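Local atomic coordinates of PixA inclusion body protein (Burkholderia cenocepacia, PDB entry 4LZK), a protein that is of unknown function but belongs to the PixA family, named after proteins that form inclusion bodies in bacterial cells. Residues C[159-164]-C[177-182]. Residues are numbered along the deposited sequence; the frame is centred on the assembly and turned at random.
Sequences ATSFAL and YFFWVW
Thr160 lies over one face of the Trp180 indole, the two side chains side by side and pointing the same way. Its CB sits 3.7 Å from the centroid of the six-membered ring of Trp180, 12° off the normal, a CH-pi contact. With CG2 anti to the backbone N, that methyl also reaches the indole, whereas OG1, beside the N, accepts a hydrogen bond from Trp182 NE1 at 2.8 Å, close to the plane of the Trp182 ring. The Trp180 edge in turn receives Phe162, whose CD1 lies 3.7 Å from Trp180 CZ3. Strands 154-167 and 172-186 form an antiparallel beta hairpin, here paired by four backbone hydrogen bonds, two each in Thr160–Trp180 and Phe162–Phe178. Chi1 of 70° places Phe162 CG between its backbone N and carbonyl carbon, and Phe178 CB sits over one face of the Phe162 ring, displaced toward its rim, in a second CH-pi contact. The Phe162 and Phe178 planes, 28° apart, are slid so far that they barely overlap. Leu164 CB meets the Phe178 edge, 3.7 Å from CE2. On the other sheet face, Ala159, Ser161 and Phe179 pack on Leu13 of a second subunit.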
loop_
_atom_site.group_PDB
_atom_site.type_symbol
_atom_site.label_atom_id
_atom_site.label_comp_id
_atom_site.label_asym_id
_atom_site.label_seq_id
_atom_site.Cartn_x
_atom_site.Cartn_y
_atom_site.Cartn_z
ATOM N N ALA C 159 7.404 -16.479 15.531
ATOM C CA ALA C 159 8.351 -17.023 14.645
ATOM C C ALA C 159 7.817 -18.265 13.979
ATOM O O ALA C 159 7.374 -19.170 14.697
ATOM C CB ALA C 159 9.623 -17.350 15.411
ATOM N N THR C 160 7.890 -18.356 12.666
ATOM C CA THR C 160 7.443 -19.562 11.939
ATOM C C THR C 160 8.689 -20.159 11.264
ATOM O O THR C 160 9.352 -19.465 10.459
ATOM C CB THR C 160 6.407 -19.215 10.905
ATOM O OG1 THR C 160 5.223 -18.640 11.560
ATOM C CG2 THR C 160 6.041 -20.446 10.108
ATOM N N SER C 161 9.010 -21.408 11.573
ATOM C CA SER C 161 10.148 -22.088 11.022
ATOM C C SER C 161 9.693 -23.093 9.937
ATOM O O SER C 161 8.639 -23.705 10.049
ATOM C CB SER C 161 10.877 -22.863 12.097
ATOM O OG SER C 161 11.290 -21.978 13.102
ATOM N N PHE C 162 10.445 -23.165 8.853
ATOM C CA PHE C 162 10.096 -23.996 7.733
ATOM C C PHE C 162 11.316 -24.639 7.130
ATOM O O PHE C 162 12.438 -24.162 7.229
ATOM C CB PHE C 162 9.340 -23.206 6.667
ATOM C CG PHE C 162 10.174 -22.184 5.909
ATOM C CD1 PHE C 162 10.311 -20.861 6.377
ATOM C CD2 PHE C 162 10.733 -22.478 4.669
ATOM C CE1 PHE C 162 11.016 -19.942 5.673
ATOM C CE2 PHE C 162 11.464 -21.521 3.983
ATOM C CZ PHE C 162 11.585 -20.268 4.470
ATOM N N ALA C 163 11.080 -25.784 6.502
ATOM C CA ALA C 163 12.162 -26.476 5.769
ATOM C C ALA C 163 12.029 -26.119 4.320
ATOM O O ALA C 163 10.918 -26.117 3.761
ATOM C CB ALA C 163 12.044 -27.984 5.940
ATOM N N LEU C 164 13.144 -25.763 3.696
ATOM C CA LEU C 164 13.179 -25.520 2.281
ATOM C C LEU C 164 13.805 -26.765 1.575
ATOM O O LEU C 164 14.983 -27.134 1.815
ATOM C CB LEU C 164 13.968 -24.256 2.038
ATOM C CG LEU C 164 13.748 -23.537 0.750
ATOM C CD1 LEU C 164 14.489 -22.255 0.729
ATOM C CD2 LEU C 164 14.165 -24.345 -0.433
ATOM N N TYR C 177 16.945 -25.079 6.951
ATOM C CA TYR C 177 15.861 -24.735 7.846
ATOM C C TYR C 177 15.913 -23.246 8.160
ATOM O O TYR C 177 16.961 -22.706 8.459
ATOM C CB TYR C 177 15.852 -25.526 9.122
ATOM C CG TYR C 177 15.793 -27.012 8.939
ATOM C CD1 TYR C 177 14.559 -27.659 8.768
ATOM C CD2 TYR C 177 16.980 -27.790 8.947
ATOM C CE1 TYR C 177 14.475 -29.041 8.586
ATOM C CE2 TYR C 177 16.916 -29.167 8.786
ATOM C CZ TYR C 177 15.686 -29.796 8.637
ATOM O OH TYR C 177 15.607 -31.162 8.534
ATOM N N PHE C 178 14.771 -22.581 8.070
ATOM C CA PHE C 178 14.712 -21.158 8.125
ATOM C C PHE C 178 13.518 -20.714 8.964
ATOM O O PHE C 178 12.654 -21.504 9.226
ATOM C CB PHE C 178 14.482 -20.566 6.715
ATOM C CG PHE C 178 15.555 -20.857 5.736
ATOM C CD1 PHE C 178 16.621 -20.050 5.609
ATOM C CD2 PHE C 178 15.457 -21.950 4.898
ATOM C CE1 PHE C 178 17.638 -20.280 4.641
ATOM C CE2 PHE C 178 16.438 -22.203 3.944
ATOM C CZ PHE C 178 17.540 -21.367 3.806
ATOM N N PHE C 179 13.559 -19.459 9.508
ATOM C CA PHE C 179 12.417 -18.879 10.118
ATOM C C PHE C 179 12.276 -17.404 9.862
ATOM O O PHE C 179 13.282 -16.697 9.624
ATOM C CB PHE C 179 12.426 -19.121 11.619
ATOM C CG PHE C 179 13.324 -18.184 12.391
ATOM C CD1 PHE C 179 14.655 -18.463 12.523
ATOM C CD2 PHE C 179 12.797 -17.083 13.082
ATOM C CE1 PHE C 179 15.502 -17.604 13.264
ATOM C CE2 PHE C 179 13.642 -16.228 13.786
ATOM C CZ PHE C 179 15.004 -16.524 13.903
ATOM N N TRP C 180 11.038 -16.930 9.904
ATOM C CA TRP C 180 10.772 -15.504 9.797
ATOM C C TRP C 180 9.837 -15.098 10.940
ATOM O O TRP C 180 9.191 -15.971 11.598
ATOM C CB TRP C 180 10.137 -15.154 8.498
ATOM C CG TRP C 180 8.634 -15.390 8.377
ATOM C CD1 TRP C 180 7.660 -14.458 8.612
ATOM C CD2 TRP C 180 7.951 -16.574 7.980
ATOM N NE1 TRP C 180 6.462 -14.969 8.371
ATOM C CE2 TRP C 180 6.559 -16.290 8.043
ATOM C CE3 TRP C 180 8.350 -17.846 7.593
ATOM C CZ2 TRP C 180 5.573 -17.235 7.709
ATOM C CZ3 TRP C 180 7.382 -18.781 7.274
ATOM C CH2 TRP C 180 6.005 -18.487 7.340
ATOM N N VAL C 181 9.772 -13.806 11.210
ATOM C CA VAL C 181 8.945 -13.319 12.261
ATOM C C VAL C 181 7.887 -12.469 11.659
ATOM O O VAL C 181 8.171 -11.652 10.756
ATOM C CB VAL C 181 9.793 -12.505 13.240
ATOM C CG1 VAL C 181 8.994 -11.871 14.329
ATOM C CG2 VAL C 181 10.902 -13.367 13.805
ATOM N N TRP C 182 6.661 -12.615 12.150
ATOM C CA TRP C 182 5.548 -11.832 11.717
ATOM C C TRP C 182 4.829 -11.300 12.933
ATOM O O TRP C 182 5.122 -11.721 14.051
ATOM C CB TRP C 182 4.656 -12.656 10.791
ATOM C CG TRP C 182 4.175 -13.967 11.239
ATOM C CD1 TRP C 182 4.853 -15.130 11.277
ATOM C CD2 TRP C 182 2.814 -14.283 11.636
ATOM N NE1 TRP C 182 4.044 -16.160 11.743
ATOM C CE2 TRP C 182 2.782 -15.686 11.941
ATOM C CE3 TRP C 182 1.645 -13.530 11.777
ATOM C CZ2 TRP C 182 1.663 -16.317 12.392
ATOM C CZ3 TRP C 182 0.514 -14.149 12.218
ATOM C CH2 TRP C 182 0.519 -15.554 12.534
#